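Local coordinates for protein ebony (Drosophila melanogaster, PDB 6DYR) that joins beta-alanine to biogenic amines such as histamine and dopamine, its C-terminal domain, the part described here, probably catalysing the condensation and here holding beta-alanyl-histamine, at residues Gly158-Asn163 with Val208-Val213. Numbering follows the deposited sequence.
Sequences GIFTTN and VHWKEV. With HJD (N-[2-(1H-imidazol-5-yl)ethyl]-beta-alaninamide), chain B.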
ATOM      1  N   GLY A 158      -7.772   2.356  14.098  1.00 23.40           N
ATOM      2  CA  GLY A 158      -7.205   3.362  13.221  1.00 24.05           C
ATOM      3  C   GLY A 158      -6.620   2.722  11.985  1.00 21.37           C
ATOM      4  O   GLY A 158      -6.501   1.497  11.885  1.00 27.53           O
ATOM      5  N   ILE A 159      -6.251   3.580  11.039  1.00 20.89           N
ATOM      6  CA  ILE A 159      -5.663   3.173   9.770  1.00 21.61           C
ATOM      7  C   ILE A 159      -4.170   3.460   9.829  1.00 24.51           C
ATOM      8  O   ILE A 159      -3.755   4.541  10.263  1.00 23.24           O
ATOM      9  CB  ILE A 159      -6.325   3.897   8.585  1.00 18.29           C
ATOM     10  CG1 ILE A 159      -7.805   3.525   8.504  1.00 22.63           C
ATOM     11  CG2 ILE A 159      -5.613   3.563   7.282  1.00 19.99           C
ATOM     12  CD1 ILE A 159      -8.555   4.245   7.406  1.00 29.42           C
ATOM     13  N   PHE A 160      -3.371   2.493   9.385  1.00 22.98           N
ATOM     14  CA  PHE A 160      -1.919   2.530   9.491  1.00 18.75           C
ATOM     15  C   PHE A 160      -1.331   2.250   8.120  1.00 20.59           C
ATOM     16  O   PHE A 160      -1.727   1.281   7.463  1.00 23.21           O
ATOM     17  CB  PHE A 160      -1.447   1.493  10.510  1.00 21.21           C
ATOM     18  CG  PHE A 160       0.029   1.506  10.783  1.00 21.00           C
ATOM     19  CD1 PHE A 160       0.644   2.627  11.314  1.00 22.25           C
ATOM     20  CD2 PHE A 160       0.792   0.371  10.559  1.00 18.12           C
ATOM     21  CE1 PHE A 160       2.000   2.623  11.591  1.00 17.18           C
ATOM     22  CE2 PHE A 160       2.145   0.360  10.836  1.00 20.63           C
ATOM     23  CZ  PHE A 160       2.751   1.489  11.351  1.00 21.80           C
ATOM     24  N   THR A 161      -0.400   3.093   7.683  1.00 17.95           N
ATOM     25  CA  THR A 161       0.171   2.914   6.359  1.00 20.21           C
ATOM     26  C   THR A 161       1.488   3.665   6.262  1.00 23.83           C
ATOM     27  O   THR A 161       1.715   4.645   6.977  1.00 31.53           O
ATOM     28  CB  THR A 161      -0.785   3.394   5.260  1.00 23.90           C
ATOM     29  OG1 THR A 161      -0.180   3.178   3.982  1.00 23.54           O
ATOM     30  CG2 THR A 161      -1.089   4.878   5.418  1.00 18.48           C
ATOM     31  N   THR A 162       2.349   3.189   5.370  1.00 23.01           N
ATOM     32  CA  THR A 162       3.576   3.881   4.999  1.00 23.12           C
ATOM     33  C   THR A 162       3.415   4.391   3.576  1.00 18.84           C
ATOM     34  O   THR A 162       3.220   3.599   2.648  1.00 18.75           O
ATOM     35  CB  THR A 162       4.788   2.958   5.110  1.00 19.28           C
ATOM     36  OG1 THR A 162       4.944   2.558   6.472  1.00 21.29           O
ATOM     37  CG2 THR A 162       6.051   3.673   4.663  1.00 16.57           C
ATOM     38  N   ASN A 163       3.479   5.706   3.410  1.00 19.20           N
ATOM     39  CA  ASN A 163       3.267   6.339   2.117  1.00 18.23           C
ATOM     40  C   ASN A 163       4.616   6.680   1.501  1.00 21.25           C
ATOM     41  O   ASN A 163       5.420   7.398   2.106  1.00 23.34           O
ATOM     42  CB  ASN A 163       2.386   7.577   2.264  1.00 16.27           C
ATOM     43  CG  ASN A 163       0.940   7.217   2.516  1.00 18.46           C
ATOM     44  OD1 ASN A 163       0.371   6.391   1.809  1.00 20.50           O
ATOM     45  ND2 ASN A 163       0.346   7.811   3.540  1.00 18.36           N
ATOM     46  N   VAL A 208       5.445   7.248   7.557  1.00 22.22           N
ATOM     47  CA  VAL A 208       4.547   6.318   8.227  1.00 17.20           C
ATOM     48  C   VAL A 208       3.367   7.117   8.754  1.00 17.96           C
ATOM     49  O   VAL A 208       3.537   8.017   9.583  1.00 17.97           O
ATOM     50  CB  VAL A 208       5.266   5.577   9.362  1.00 22.74           C
ATOM     51  CG1 VAL A 208       4.278   4.787  10.193  1.00 19.15           C
ATOM     52  CG2 VAL A 208       6.343   4.670   8.800  1.00 16.88           C
ATOM     53  N   HIS A 209       2.172   6.801   8.273  1.00 21.45           N
ATOM     54  CA  HIS A 209       0.987   7.551   8.648  1.00 25.84           C
ATOM     55  C   HIS A 209       0.064   6.706   9.513  1.00 23.58           C
ATOM     56  O   HIS A 209       0.126   5.473   9.518  1.00 25.65           O
ATOM     57  CB  HIS A 209       0.242   8.060   7.412  1.00 21.63           C
ATOM     58  CG  HIS A 209       0.805   9.328   6.852  1.00 26.98           C
ATOM     59  ND1 HIS A 209       1.454   9.384   5.639  1.00 20.95           N
ATOM     60  CD2 HIS A 209       0.826  10.588   7.348  1.00 21.60           C
ATOM     61  CE1 HIS A 209       1.837  10.626   5.402  1.00 17.66           C
ATOM     62  NE2 HIS A 209       1.473  11.376   6.427  1.00 26.35           N
ATOM     63  N   TRP A 210      -0.794   7.403  10.252  1.00 22.74           N
ATOM     64  CA  TRP A 210      -1.715   6.777  11.187  1.00 20.32           C
ATOM     65  C   TRP A 210      -2.807   7.780  11.517  1.00 19.38           C
ATOM     66  O   TRP A 210      -2.509   8.910  11.917  1.00 22.22           O
ATOM     67  CB  TRP A 210      -0.980   6.325  12.457  1.00 19.63           C
ATOM     68  CG  TRP A 210      -1.866   6.027  13.641  1.00 24.11           C
ATOM     69  CD1 TRP A 210      -2.115   6.850  14.702  1.00 18.39           C
ATOM     70  CD2 TRP A 210      -2.600   4.819  13.891  1.00 21.59           C
ATOM     71  NE1 TRP A 210      -2.960   6.233  15.592  1.00 26.06           N
ATOM     72  CE2 TRP A 210      -3.273   4.986  15.118  1.00 24.91           C
ATOM     73  CE3 TRP A 210      -2.754   3.614  13.197  1.00 18.90           C
ATOM     74  CZ2 TRP A 210      -4.089   3.995  15.665  1.00 23.43           C
ATOM     75  CZ3 TRP A 210      -3.563   2.631  13.742  1.00 21.57           C
ATOM     76  CH2 TRP A 210      -4.219   2.827  14.965  1.00 17.83           C
ATOM     77  N   LYS A 211      -4.059   7.378  11.324  1.00 20.87           N
ATOM     78  CA  LYS A 211      -5.203   8.180  11.730  1.00 23.64           C
ATOM     79  C   LYS A 211      -6.159   7.309  12.524  1.00 21.15           C
ATOM     80  O   LYS A 211      -6.559   6.239  12.056  1.00 19.43           O
ATOM     81  CB  LYS A 211      -5.933   8.790  10.528  1.00 19.76           C
ATOM     82  CG  LYS A 211      -7.244   9.458  10.913  1.00 23.85           C
ATOM     83  CD  LYS A 211      -7.727  10.428   9.856  1.00 21.46           C
ATOM     84  CE  LYS A 211      -8.142   9.715   8.593  1.00 20.05           C
ATOM     85  NZ  LYS A 211      -8.613  10.700   7.580  1.00 21.63           N
ATOM     86  N   GLU A 212      -6.519   7.764  13.720  1.00 24.95           N
ATOM     87  CA  GLU A 212      -7.560   7.093  14.484  1.00 28.74           C
ATOM     88  C   GLU A 212      -8.918   7.356  13.847  1.00 26.78           C
ATOM     89  O   GLU A 212      -9.194   8.462  13.376  1.00 29.50           O
ATOM     90  CB  GLU A 212      -7.543   7.570  15.936  1.00 18.59           C
ATOM     91  CG  GLU A 212      -6.297   7.142  16.687  1.00 29.76           C
ATOM     92  CD  GLU A 212      -6.407   7.368  18.181  1.00 43.58           C
ATOM     93  OE1 GLU A 212      -6.430   8.541  18.607  1.00 34.74           O
ATOM     94  OE2 GLU A 212      -6.474   6.367  18.928  1.00 43.40           O
ATOM     95  N   VAL A 213      -9.762   6.328  13.816  1.00 20.59           N
ATOM     96  CA  VAL A 213     -11.056   6.434  13.145  1.00 33.85           C
ATOM     97  C   VAL A 213     -12.185   6.727  14.132  1.00 35.77           C
ATOM     98  O   VAL A 213     -12.050   6.515  15.337  1.00 39.32           O
ATOM     99  CB  VAL A 213     -11.369   5.159  12.344  1.00 29.63           C
ATOM    100  CG1 VAL A 213     -10.133   4.687  11.598  1.00 37.07           C
ATOM    101  CG2 VAL A 213     -11.899   4.070  13.257  1.00 32.09           C
TER
HETATM  102  N1  HJD B 901       4.965  -1.106  -0.790  1.00 34.37           N
HETATM  103  C2  HJD B 901       5.016   0.256  -0.951  1.00 34.00           C
HETATM  104  N3  HJD B 901       1.889   2.045   0.158  1.00 29.44           N
HETATM  105  C4  HJD B 901       4.198   1.193  -0.127  1.00 32.18           C
HETATM  106  N4  HJD B 901      -1.839   4.420   1.769  1.00 30.51           N
HETATM  107  C5  HJD B 901       2.843   1.445  -0.758  1.00 36.85           C
HETATM  108  C6  HJD B 901       0.598   2.190  -0.151  1.00 34.21           C
HETATM  109  C1  HJD B 901       5.898   0.472  -1.963  1.00 31.27           C
HETATM  110  C3  HJD B 901       5.801  -1.654  -1.677  1.00 33.48           C
HETATM  111  C7  HJD B 901      -0.328   2.633   0.961  1.00 32.65           C
HETATM  112  C8  HJD B 901      -1.022   3.945   0.654  1.00 22.19           C
HETATM  113  N2  HJD B 901       6.388  -0.736  -2.409  1.00 34.90           N
HETATM  114  O1  HJD B 901       0.167   1.946  -1.276  1.00 36.39           O
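Asn163 and His209 meet where a strand pairing opens onto a ligand site, a worked example of one side chain serving two partners. The ND2 of Asn163 gives a hydrogen bond to His209 ND1 (2.8 Å), leaving in the plane of its own amide but reaching the imidazole nitrogen 35° out of the ring plane. On the other branch, Asn163 OD1 accepts a weak hydrogen bond from the terminal amine N4 of beta-alanyl-histamine, which also donates to Thr161 OG1 at 3.0 Å; that hydroxyl, anti to its own backbone nitrogen (chi1 -179°), is bonded to Ser122 O as well. With an alanine here in place of the asparagine, His209 ND1 would probably lose its donor and the amine one of its oxygen partners, leaving the imidazole freer to turn. The ligand's amide N3 donates to Thr162 O at 3.2 Å.

Behind this site the strands run antiparallel. Thr161 and His209 form one hydrogen-bonded pair, with His209 N to Thr161 O at 2.6 Å, and Ile159 and Lys211 form the next. On the face of Phe160 and Trp210, Phe160 CG lies anti to the backbone nitrogen (chi1 -176°), which brings CE1 to 3.4 Å from Val208 CG1, while Phe160 CB sits at the edge of the indole, 3.7 Å from Trp210 CE3. Farther along, Trp210 CH2 lies 3.5 Å from Gly158 CA, where a beta carbon would clash with the indole.

Helix 93-111 packs over the Phe160 and Val208 side, its Glu104 bonding Thr162 OG1, and helix 133-153 covers Ile159 and Val213. Strands 119-127 and 178-184 flank the pair, continuing the mixed sheet of this GNAT-like (N-acetyltransferase-type) fold.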